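Local coordinates for xylulose kinase (Escherichia coli, PDB 2ITM), which catalyses the ATP-dependent phosphorylation of D-xylulose to D-xylulose 5-phosphate and works as a homodimeric sugar kinase of the FGGY family, at residues A[149-152]-A[153-156]; A[298-301]-A[302-306]; A[438-442]-A[443-447]; A[468-471]-A[472-475]. All coordinates share one frame; numbering follows the deposited sequence.

Interaction 1 of 4, residues A[149-152]-A[153-156]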
loop_
_atom_site.group_PDB
_atom_site.type_symbol
_atom_site.label_atom_id
_atom_site.label_comp_id
_atom_site.label_asym_id
_atom_site.label_seq_id
_atom_site.Cartn_x
_atom_site.Cartn_y
_atom_site.Cartn_z
ATOM N N VAL A 149 -42.158 19.606 0.524
ATOM C CA VAL A 149 -40.792 19.152 0.361
ATOM C C VAL A 149 -40.197 19.693 -0.947
ATOM O O VAL A 149 -40.685 19.408 -2.023
ATOM C CB VAL A 149 -40.720 17.616 0.374
ATOM C CG1 VAL A 149 -39.332 17.130 0.076
ATOM C CG2 VAL A 149 -41.202 17.077 1.691
ATOM N N LEU A 150 -39.148 20.489 -0.819
ATOM C CA LEU A 150 -38.515 21.089 -1.979
ATOM C C LEU A 150 -37.069 20.657 -2.114
ATOM O O LEU A 150 -36.329 20.605 -1.139
ATOM C CB LEU A 150 -38.606 22.606 -1.934
ATOM C CG LEU A 150 -39.975 23.266 -1.933
ATOM C CD1 LEU A 150 -39.806 24.752 -1.886
ATOM C CD2 LEU A 150 -40.770 22.854 -3.137
ATOM N N LEU A 151 -36.673 20.359 -3.335
ATOM C CA LEU A 151 -35.275 20.266 -3.653
ATOM C C LEU A 151 -34.601 21.629 -3.502
ATOM O O LEU A 151 -35.254 22.641 -3.419
ATOM C CB LEU A 151 -35.093 19.688 -5.052
ATOM C CG LEU A 151 -35.581 18.256 -5.249
ATOM C CD1 LEU A 151 -35.834 17.952 -6.698
ATOM C CD2 LEU A 151 -34.571 17.285 -4.680
ATOM N N PRO A 152 -33.287 21.640 -3.446
ATOM C CA PRO A 152 -32.571 22.834 -3.003
ATOM C C PRO A 152 -32.741 24.020 -3.956
ATOM O O PRO A 152 -33.035 25.113 -3.509
ATOM C CB PRO A 152 -31.119 22.342 -2.931
ATOM C CG PRO A 152 -31.251 20.902 -2.620
ATOM C CD PRO A 152 -32.423 20.430 -3.384
ATOM N N LYS A 153 -32.579 23.795 -5.251
ATOM C CA LYS A 153 -32.732 24.865 -6.222
ATOM C C LYS A 153 -34.176 25.368 -6.280
ATOM O O LYS A 153 -34.428 26.520 -6.584
ATOM C CB LYS A 153 -32.264 24.417 -7.592
ATOM C CG LYS A 153 -33.365 23.858 -8.450
ATOM C CD LYS A 153 -32.868 23.426 -9.784
ATOM C CE LYS A 153 -34.015 23.093 -10.707
ATOM N NZ LYS A 153 -34.928 22.068 -10.186
ATOM N N ASP A 154 -35.102 24.471 -5.983
ATOM C CA ASP A 154 -36.511 24.772 -5.980
ATOM C C ASP A 154 -36.924 25.600 -4.768
ATOM O O ASP A 154 -37.836 26.400 -4.853
ATOM C CB ASP A 154 -37.337 23.500 -6.106
ATOM C CG ASP A 154 -37.039 22.737 -7.380
ATOM O OD1 ASP A 154 -36.704 23.369 -8.386
ATOM O OD2 ASP A 154 -37.102 21.514 -7.456
ATOM N N TYR A 155 -36.231 25.430 -3.652
ATOM C CA TYR A 155 -36.434 26.329 -2.529
ATOM C C TYR A 155 -36.008 27.728 -2.926
ATOM O O TYR A 155 -36.687 28.692 -2.646
ATOM C CB TYR A 155 -35.671 25.893 -1.282
ATOM C CG TYR A 155 -35.670 26.951 -0.204
ATOM C CD1 TYR A 155 -36.756 27.123 0.620
ATOM C CD2 TYR A 155 -34.591 27.793 -0.036
ATOM C CE1 TYR A 155 -36.756 28.088 1.596
ATOM C CE2 TYR A 155 -34.580 28.758 0.927
ATOM C CZ TYR A 155 -35.666 28.911 1.740
ATOM O OH TYR A 155 -35.661 29.884 2.696
ATOM N N LEU A 156 -34.882 27.794 -3.615
ATOM C CA LEU A 156 -34.414 29.006 -4.247
ATOM C C LEU A 156 -35.448 29.674 -5.144
ATOM O O LEU A 156 -35.680 30.865 -5.036
ATOM C CB LEU A 156 -33.125 28.734 -5.007
ATOM C CG LEU A 156 -32.120 29.855 -5.075
ATOM C CD1 LEU A 156 -31.996 30.571 -3.753
ATOM C CD2 LEU A 156 -30.785 29.306 -5.504
HETATM O O HOH W 1 -38.568 20.294 -5.253
#

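Interaction 2 of 4, residues A[298-301]-A[302-306]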
loop_
_atom_site.group_PDB
_atom_site.type_symbol
_atom_site.label_atom_id
_atom_site.label_comp_id
_atom_site.label_asym_id
_atom_site.label_seq_id
_atom_site.Cartn_x
_atom_site.Cartn_y
_atom_site.Cartn_z
ATOM N N LEU A 298 -4.994 12.089 -11.649
ATOM C CA LEU A 298 -3.805 12.553 -12.346
ATOM C C LEU A 298 -2.966 13.522 -11.526
ATOM O O LEU A 298 -1.754 13.408 -11.470
ATOM C CB LEU A 298 -4.186 13.217 -13.659
ATOM C CG LEU A 298 -4.680 12.333 -14.790
ATOM C CD1 LEU A 298 -4.501 13.037 -16.118
ATOM C CD2 LEU A 298 -3.987 10.985 -14.784
ATOM N N ASP A 299 -3.621 14.481 -10.904
ATOM C CA ASP A 299 -2.928 15.389 -10.016
ATOM C C ASP A 299 -2.219 14.633 -8.910
ATOM O O ASP A 299 -1.176 15.050 -8.428
ATOM C CB ASP A 299 -3.892 16.413 -9.436
ATOM C CG ASP A 299 -4.288 17.462 -10.437
ATOM O OD1 ASP A 299 -5.407 17.976 -10.332
ATOM O OD2 ASP A 299 -3.555 17.834 -11.368
ATOM N N TRP A 300 -2.799 13.512 -8.511
ATOM C CA TRP A 300 -2.320 12.796 -7.342
ATOM C C TRP A 300 -1.147 11.906 -7.719
ATOM O O TRP A 300 -0.092 11.993 -7.106
ATOM C CB TRP A 300 -3.456 12.014 -6.679
ATOM C CG TRP A 300 -3.020 10.984 -5.702
ATOM C CD1 TRP A 300 -2.799 11.154 -4.377
ATOM C CD2 TRP A 300 -2.771 9.610 -5.974
ATOM N NE1 TRP A 300 -2.420 9.969 -3.801
ATOM C CE2 TRP A 300 -2.391 9.006 -4.769
ATOM C CE3 TRP A 300 -2.829 8.818 -7.127
ATOM C CZ2 TRP A 300 -2.065 7.661 -4.681
ATOM C CZ3 TRP A 300 -2.501 7.487 -7.038
ATOM C CH2 TRP A 300 -2.132 6.918 -5.831
ATOM N N ALA A 301 -1.322 11.088 -8.750
ATOM C CA ALA A 301 -0.198 10.438 -9.399
ATOM C C ALA A 301 1.037 11.289 -9.631
ATOM O O ALA A 301 2.147 10.790 -9.623
ATOM C CB ALA A 301 -0.590 9.934 -10.771
ATOM N N ALA A 302 0.816 12.580 -9.820
ATOM C CA ALA A 302 1.894 13.536 -9.970
ATOM C C ALA A 302 2.584 13.775 -8.651
ATOM O O ALA A 302 3.774 13.546 -8.521
ATOM C CB ALA A 302 1.377 14.834 -10.541
ATOM N N LYS A 303 1.836 14.227 -7.661
ATOM C CA LYS A 303 2.458 14.608 -6.407
ATOM C C LYS A 303 2.948 13.413 -5.616
ATOM O O LYS A 303 4.030 13.450 -5.060
ATOM C CB LYS A 303 1.529 15.461 -5.553
ATOM C CG LYS A 303 1.614 15.161 -4.058
ATOM C CD LYS A 303 2.978 15.535 -3.484
ATOM C CE LYS A 303 2.848 16.294 -2.176
ATOM N NZ LYS A 303 1.464 16.249 -1.658
ATOM N N LEU A 304 2.141 12.369 -5.558
ATOM C CA LEU A 304 2.622 11.032 -5.254
ATOM C C LEU A 304 4.001 10.583 -5.707
ATOM O O LEU A 304 4.763 10.029 -4.926
ATOM C CB LEU A 304 1.719 9.991 -5.901
ATOM C CG LEU A 304 1.657 8.614 -5.251
ATOM C CD1 LEU A 304 1.351 8.691 -3.786
ATOM C CD2 LEU A 304 0.630 7.780 -5.947
ATOM N N THR A 305 4.306 10.809 -6.982
ATOM C CA THR A 305 5.548 10.328 -7.564
ATOM C C THR A 305 6.488 11.513 -7.477
ATOM O O THR A 305 7.568 11.505 -8.050
ATOM C CB THR A 305 5.441 9.819 -9.012
ATOM O OG1 THR A 305 4.768 10.779 -9.826
ATOM C CG2 THR A 305 4.548 8.615 -9.085
ATOM N N GLY A 306 6.065 12.531 -6.748
ATOM C CA GLY A 306 6.861 13.720 -6.561
ATOM C C GLY A 306 7.137 14.447 -7.850
ATOM O O GLY A 306 7.864 15.428 -7.868
#

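Interaction 3 of 4, residues A[438-442]-A[443-447]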
loop_
_atom_site.group_PDB
_atom_site.type_symbol
_atom_site.label_atom_id
_atom_site.label_comp_id
_atom_site.label_asym_id
_atom_site.label_seq_id
_atom_site.Cartn_x
_atom_site.Cartn_y
_atom_site.Cartn_z
ATOM N N PRO A 438 -38.813 31.264 -28.144
ATOM C CA PRO A 438 -39.616 30.070 -28.373
ATOM C C PRO A 438 -39.716 29.683 -29.848
ATOM O O PRO A 438 -40.086 28.570 -30.150
ATOM C CB PRO A 438 -40.978 30.471 -27.818
ATOM C CG PRO A 438 -40.958 31.921 -27.817
ATOM C CD PRO A 438 -39.582 32.288 -27.434
ATOM N N GLU A 439 -39.373 30.594 -30.743
ATOM C CA GLU A 439 -39.413 30.311 -32.171
ATOM C C GLU A 439 -38.139 29.646 -32.682
ATOM O O GLU A 439 -38.144 29.019 -33.723
ATOM C CB GLU A 439 -39.685 31.588 -32.959
ATOM C CG GLU A 439 -38.445 32.401 -33.267
ATOM C CD GLU A 439 -37.954 33.266 -32.119
ATOM O OE1 GLU A 439 -38.372 33.058 -30.968
ATOM O OE2 GLU A 439 -37.129 34.157 -32.374
ATOM N N LYS A 440 -37.047 29.808 -31.947
ATOM C CA LYS A 440 -35.761 29.270 -32.352
ATOM C C LYS A 440 -35.622 27.818 -31.967
ATOM O O LYS A 440 -36.207 27.372 -31.001
ATOM C CB LYS A 440 -34.632 30.067 -31.724
ATOM C CG LYS A 440 -34.494 31.437 -32.269
ATOM C CD LYS A 440 -33.380 32.162 -31.586
ATOM C CE LYS A 440 -32.963 33.388 -32.359
ATOM N NZ LYS A 440 -32.486 33.036 -33.719
ATOM N N SER A 441 -34.830 27.084 -32.728
ATOM C CA SER A 441 -34.630 25.665 -32.484
ATOM C C SER A 441 -33.499 25.436 -31.497
ATOM O O SER A 441 -32.670 26.307 -31.285
ATOM C CB SER A 441 -34.329 24.934 -33.787
ATOM O OG SER A 441 -32.993 25.143 -34.188
ATOM N N LEU A 442 -33.481 24.253 -30.905
ATOM C CA LEU A 442 -32.453 23.887 -29.945
ATOM C C LEU A 442 -31.109 23.755 -30.620
ATOM O O LEU A 442 -30.074 24.100 -30.054
ATOM C CB LEU A 442 -32.798 22.557 -29.298
ATOM C CG LEU A 442 -34.204 22.349 -28.760
ATOM C CD1 LEU A 442 -34.280 21.008 -28.142
ATOM C CD2 LEU A 442 -34.534 23.415 -27.776
ATOM N N ILE A 443 -31.126 23.215 -31.829
ATOM C CA ILE A 443 -29.957 23.248 -32.693
ATOM C C ILE A 443 -29.328 24.615 -32.595
ATOM O O ILE A 443 -28.127 24.737 -32.406
ATOM C CB ILE A 443 -30.366 22.959 -34.139
ATOM C CG1 ILE A 443 -31.308 21.761 -34.202
ATOM C CG2 ILE A 443 -29.164 22.741 -34.981
ATOM C CD1 ILE A 443 -32.464 21.833 -33.200
ATOM N N GLU A 444 -30.167 25.657 -32.718
ATOM C CA GLU A 444 -29.684 27.023 -32.700
ATOM C C GLU A 444 -29.079 27.409 -31.351
ATOM O O GLU A 444 -28.030 28.026 -31.294
ATOM C CB GLU A 444 -30.803 28.007 -33.079
ATOM C CG GLU A 444 -31.526 27.696 -34.380
ATOM C CD GLU A 444 -32.512 28.786 -34.795
ATOM O OE1 GLU A 444 -32.125 29.967 -34.805
ATOM O OE2 GLU A 444 -33.667 28.454 -35.124
ATOM N N LEU A 445 -29.760 27.079 -30.267
ATOM C CA LEU A 445 -29.486 27.728 -28.994
ATOM C C LEU A 445 -28.603 26.863 -28.100
ATOM O O LEU A 445 -28.013 27.350 -27.145
ATOM C CB LEU A 445 -30.783 28.077 -28.270
ATOM C CG LEU A 445 -31.722 29.073 -28.927
ATOM C CD1 LEU A 445 -33.064 28.965 -28.311
ATOM C CD2 LEU A 445 -31.182 30.459 -28.790
ATOM N N LEU A 446 -28.511 25.565 -28.428
ATOM C CA LEU A 446 -27.767 24.600 -27.635
ATOM C C LEU A 446 -26.674 23.929 -28.449
ATOM O O LEU A 446 -26.762 22.756 -28.758
ATOM C CB LEU A 446 -28.704 23.544 -27.055
ATOM C CG LEU A 446 -29.880 23.955 -26.160
ATOM C CD1 LEU A 446 -30.689 22.766 -25.802
ATOM C CD2 LEU A 446 -29.432 24.694 -24.939
ATOM N N PRO A 447 -25.634 24.679 -28.783
ATOM C CA PRO A 447 -24.562 24.166 -29.624
ATOM C C PRO A 447 -23.605 23.313 -28.807
ATOM O O PRO A 447 -23.467 23.514 -27.607
ATOM C CB PRO A 447 -23.859 25.439 -30.055
ATOM C CG PRO A 447 -23.985 26.316 -28.906
ATOM C CD PRO A 447 -25.267 25.982 -28.215
HETATM O O HOH W 2 -30.199 31.041 -33.667
#

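Interaction 4 of 4, residues A[468-471]-A[472-475]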
loop_
_atom_site.group_PDB
_atom_site.type_symbol
_atom_site.label_atom_id
_atom_site.label_comp_id
_atom_site.label_asym_id
_atom_site.label_seq_id
_atom_site.Cartn_x
_atom_site.Cartn_y
_atom_site.Cartn_z
ATOM N N ARG A 468 -5.132 -6.979 -20.730
ATOM C CA ARG A 468 -4.869 -6.219 -19.525
ATOM C C ARG A 468 -6.142 -5.792 -18.788
ATOM O O ARG A 468 -6.188 -5.804 -17.572
ATOM C CB ARG A 468 -3.981 -5.017 -19.822
ATOM C CG ARG A 468 -2.613 -5.388 -20.323
ATOM C CD ARG A 468 -1.787 -4.231 -20.822
ATOM N NE ARG A 468 -0.396 -4.339 -20.404
ATOM C CZ ARG A 468 0.515 -4.981 -21.095
ATOM N NH1 ARG A 468 0.168 -5.556 -22.229
ATOM N NH2 ARG A 468 1.760 -5.055 -20.677
ATOM N N ARG A 469 -7.162 -5.419 -19.555
ATOM C CA ARG A 469 -8.486 -5.095 -19.036
ATOM C C ARG A 469 -9.091 -6.292 -18.319
ATOM O O ARG A 469 -9.635 -6.159 -17.242
ATOM C CB ARG A 469 -9.416 -4.654 -20.175
ATOM C CG ARG A 469 -9.412 -3.165 -20.482
ATOM C CD ARG A 469 -9.939 -2.795 -21.840
ATOM N NE ARG A 469 -11.356 -2.455 -21.870
ATOM C CZ ARG A 469 -12.051 -2.067 -20.834
ATOM N NH1 ARG A 469 -11.468 -1.958 -19.660
ATOM N NH2 ARG A 469 -13.333 -1.789 -20.961
ATOM N N GLU A 470 -8.989 -7.453 -18.951
ATOM C CA GLU A 470 -9.403 -8.719 -18.373
ATOM C C GLU A 470 -8.677 -8.987 -17.074
ATOM O O GLU A 470 -9.266 -9.390 -16.102
ATOM C CB GLU A 470 -9.093 -9.817 -19.365
ATOM C CG GLU A 470 -9.758 -11.146 -19.118
ATOM C CD GLU A 470 -9.395 -12.149 -20.196
ATOM O OE1 GLU A 470 -9.405 -11.775 -21.384
ATOM O OE2 GLU A 470 -9.082 -13.294 -19.847
ATOM N N THR A 471 -7.383 -8.752 -17.076
ATOM C CA THR A 471 -6.582 -8.985 -15.897
ATOM C C THR A 471 -6.935 -8.011 -14.774
ATOM O O THR A 471 -7.151 -8.409 -13.644
ATOM C CB THR A 471 -5.089 -8.941 -16.242
ATOM O OG1 THR A 471 -4.727 -10.133 -16.935
ATOM C CG2 THR A 471 -4.262 -9.011 -14.997
ATOM N N PHE A 472 -7.001 -6.734 -15.116
ATOM C CA PHE A 472 -7.529 -5.699 -14.232
ATOM C C PHE A 472 -8.856 -6.048 -13.558
ATOM O O PHE A 472 -8.963 -5.964 -12.378
ATOM C CB PHE A 472 -7.624 -4.362 -14.968
ATOM C CG PHE A 472 -8.325 -3.285 -14.196
ATOM C CD1 PHE A 472 -7.635 -2.471 -13.337
ATOM C CD2 PHE A 472 -9.675 -3.086 -14.338
ATOM C CE1 PHE A 472 -8.282 -1.491 -12.637
ATOM C CE2 PHE A 472 -10.318 -2.110 -13.636
ATOM C CZ PHE A 472 -9.622 -1.312 -12.788
ATOM N N ARG A 473 -9.850 -6.424 -14.349
ATOM C CA ARG A 473 -11.144 -6.789 -13.853
ATOM C C ARG A 473 -11.089 -7.948 -12.871
ATOM O O ARG A 473 -11.790 -7.949 -11.885
ATOM C CB ARG A 473 -12.098 -7.133 -14.983
ATOM C CG ARG A 473 -12.683 -5.936 -15.657
ATOM C CD ARG A 473 -13.742 -6.225 -16.675
ATOM N NE ARG A 473 -13.305 -7.141 -17.705
ATOM C CZ ARG A 473 -12.933 -6.779 -18.911
ATOM N NH1 ARG A 473 -12.929 -5.513 -19.261
ATOM N NH2 ARG A 473 -12.559 -7.695 -19.775
ATOM N N ARG A 474 -10.264 -8.939 -13.176
ATOM C CA ARG A 474 -10.033 -10.082 -12.305
ATOM C C ARG A 474 -9.481 -9.642 -10.961
ATOM O O ARG A 474 -10.018 -9.972 -9.925
ATOM C CB ARG A 474 -9.045 -11.043 -12.969
ATOM C CG ARG A 474 -9.129 -12.486 -12.524
ATOM C CD ARG A 474 -7.784 -13.205 -12.394
ATOM N NE ARG A 474 -6.869 -12.942 -13.500
ATOM C CZ ARG A 474 -7.191 -13.032 -14.779
ATOM N NH1 ARG A 474 -8.417 -13.385 -15.136
ATOM N NH2 ARG A 474 -6.298 -12.778 -15.694
ATOM N N LEU A 475 -8.399 -8.883 -11.000
ATOM C CA LEU A 475 -7.779 -8.372 -9.801
ATOM C C LEU A 475 -8.699 -7.449 -9.012
ATOM O O LEU A 475 -8.797 -7.567 -7.807
ATOM C CB LEU A 475 -6.471 -7.663 -10.134
ATOM C CG LEU A 475 -5.236 -8.451 -10.566
ATOM C CD1 LEU A 475 -4.065 -7.536 -10.781
ATOM C CD2 LEU A 475 -4.880 -9.526 -9.574
#

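Interaction 1 of 4, residues A[149-152]-A[153-156]
Y155 N donates to L151 O at 3.0 Å, and L156 N gives P152 O a bond that is almost straight at the hydrogen (170°), as the chain passes from strand 148-150 directly into helix 152-161. Y155 N also makes a weak bond to P152 O. L151 is the N-cap residue. P152 opens the first turn, where a helix has no use for a backbone N-H, which suits a proline.

The carboxylate of D154 lies alongside the side chain of L151, and both point the same way. D154 OD2 sits 3.6 Å from L151 CB. CG of D154 stands beside its own backbone N (chi1 -60°), which turns the carboxylate back toward the start of the helix. There a water joins the two residues. It accepts from L151 N at 2.7 Å and donates to D154 OD2 at 2.9 Å. OD2 also bonds to S166.

This strand-to-helix turn belongs to the N-terminal FGGY domain and lies close to the sugar site: P152 packs on the pocket residue Q76. The side chain of L151 is about 5 Å from that of the substrate-binding H78. That of P152 is about 8 Å from the bound D-xylulose.

K153 NZ meets D154 OD1 at 2.8 Å in a salt bridge, on the syn side of the carboxylate. The same ammonium pairs with D167 and D170, while OD1 also pairs with R157. On another flank, L150 CD1 rests 3.8 Å from Y155 CA. The ring of Y155 leads away from there to pack on P45 and W48 of helix 45-62.

Interaction 2 of 4, residues A[298-301]-A[302-306]
T305 and A301 make the polar side-chain contact here. T305 OG1 donates to A301 O at 2.6 Å, in the plane of that carbonyl. The hydroxyl lies between the backbone N and the carbonyl carbon of T305 (chi1 50°), which turns it back over the last turn of the helix. A301 O receives a second, weak bond from T305 N at 3.4 Å. The side-chain bond is therefore the closer of the two on this oxygen.

Backbone i to i+4 bonds run up to this point. A302 N donates to L298 O, and K303 N to D299 O at 3.2 Å. A302 CB lies against D299 O, 3.3 Å away. L304 N approaches W300 O nearly along the C=O axis, at 2.7 Å. This is the C-terminal part of helix 294-304, in the C-terminal FGGY domain. G306 follows with a positive phi of 62°, which suits glycine, and its N donates to K303 O at 2.8 Å, a bond of the i to i+3 kind.

The apolar contact is between W300 and L304, one turn apart. The leucine lies over one face of the indole, with CG 3.9 Å above the ring plane and set toward the rim. L304 CD1 is 3.7 Å from W300 CZ2. The modelled place of L304 CD2, too close to the ring, is doubtful.

Side chains of the two segments also meet the second subunit of the dimer. The W300 ring meets H354 of that subunit, and L304 packs on its H356. A301, on another side of the helix, touches V365 of helix 358-381 and L313 of helix 310-316.

Interaction 3 of 4, residues A[438-442]-A[443-447]
S441 and E444 bond to each other in both directions. E444 N donates to S441 OG at 3.2 Å. In return S441 N donates to E444 OE2 at 3.0 Å, in a nearly straight bond (172°). The N-H reaches this oxygen from above the carboxylate plane, 56° out of it. A chi1 of 78° swings S441 OG in over the helix start, toward the N-H of E444.

The other carboxylate oxygen faces K440, whose side chain crosses that of E444 at about a right angle. K440 NZ forms a salt bridge with E444 OE1 at 3.3 Å, weak as a hydrogen bond. A water accepts from K440 NZ at 3.0 Å and lies unusually close to E444 OE1. The carboxylate is thus held at both oxygens.

The stem of K440 also lies across L445, with K440 CB 3.9 Å from L445 CD1. At the far end of the turn, L446 N donates to L442 O at 2.7 Å, and L446 CD1 lies 4.1 Å from L442 CB. These leucines seat the short helix on helix 424-436: L442 touches I434, L445 touches Q433 and L446 touches R430.

With S441 as N-cap and E444 three residues on, this is a capping box, which starts the surface helix 442-445.

Interaction 4 of 4, residues A[468-471]-A[472-475]
R473 NH1 stands over the centre of one face of the R469 guanidinium, 3.8 Å above its plane. The two planes are 77° apart, and R469 CZ lies at the edge of the R473 group, in its plane. One face of the R473 guanidinium covers R469 O, 3.7 Å below its centre, and E470 N nearer the rim. The bend at chi3 of R473 (-55°) folds the chain back over this backbone. The R474 guanidinium turns a face to E470 O, with T471 CA on the same face.

All of this lies on helix 459-479, near the C-terminus, where it packs on helix 358-381. Carboxylates of that helix pair with both arginines: R469 NH2 forms a salt bridge with D378, and R473 NH1 with D375. Their charges are thus probably balanced.

Regular i to i+4 bonds run beneath, F472 N to R468 O at 2.7 Å and L475 N to T471 O at 3.0 Å. F472 has R469 O at its ring edge. Its ring meets that of Y371 and also touches L330 and P331 of strand 328-333. T471 OG1 bonds back to P467 O.

The four contacts follow one another along the chain, and none touches another. Interaction 1 lies in the N-terminal FGGY domain, near the sugar site. Interaction 2 lies in the C-terminal FGGY domain, on the opposite side of the chain's centre, about 39 Å away between centres. Interactions 2 and 4 are nearer neighbours, with centres about 23 Å apart. Helix 358-381 links them, since both helix 294-304 and helix 459-479 pack on it. Interaction 3 is a surface turn after helix 424-436, with its centre about 28 Å from that of interaction 1. Of the four, interaction 1 lies near the substrate and interaction 2 meets the second subunit; the other two pack within the chain.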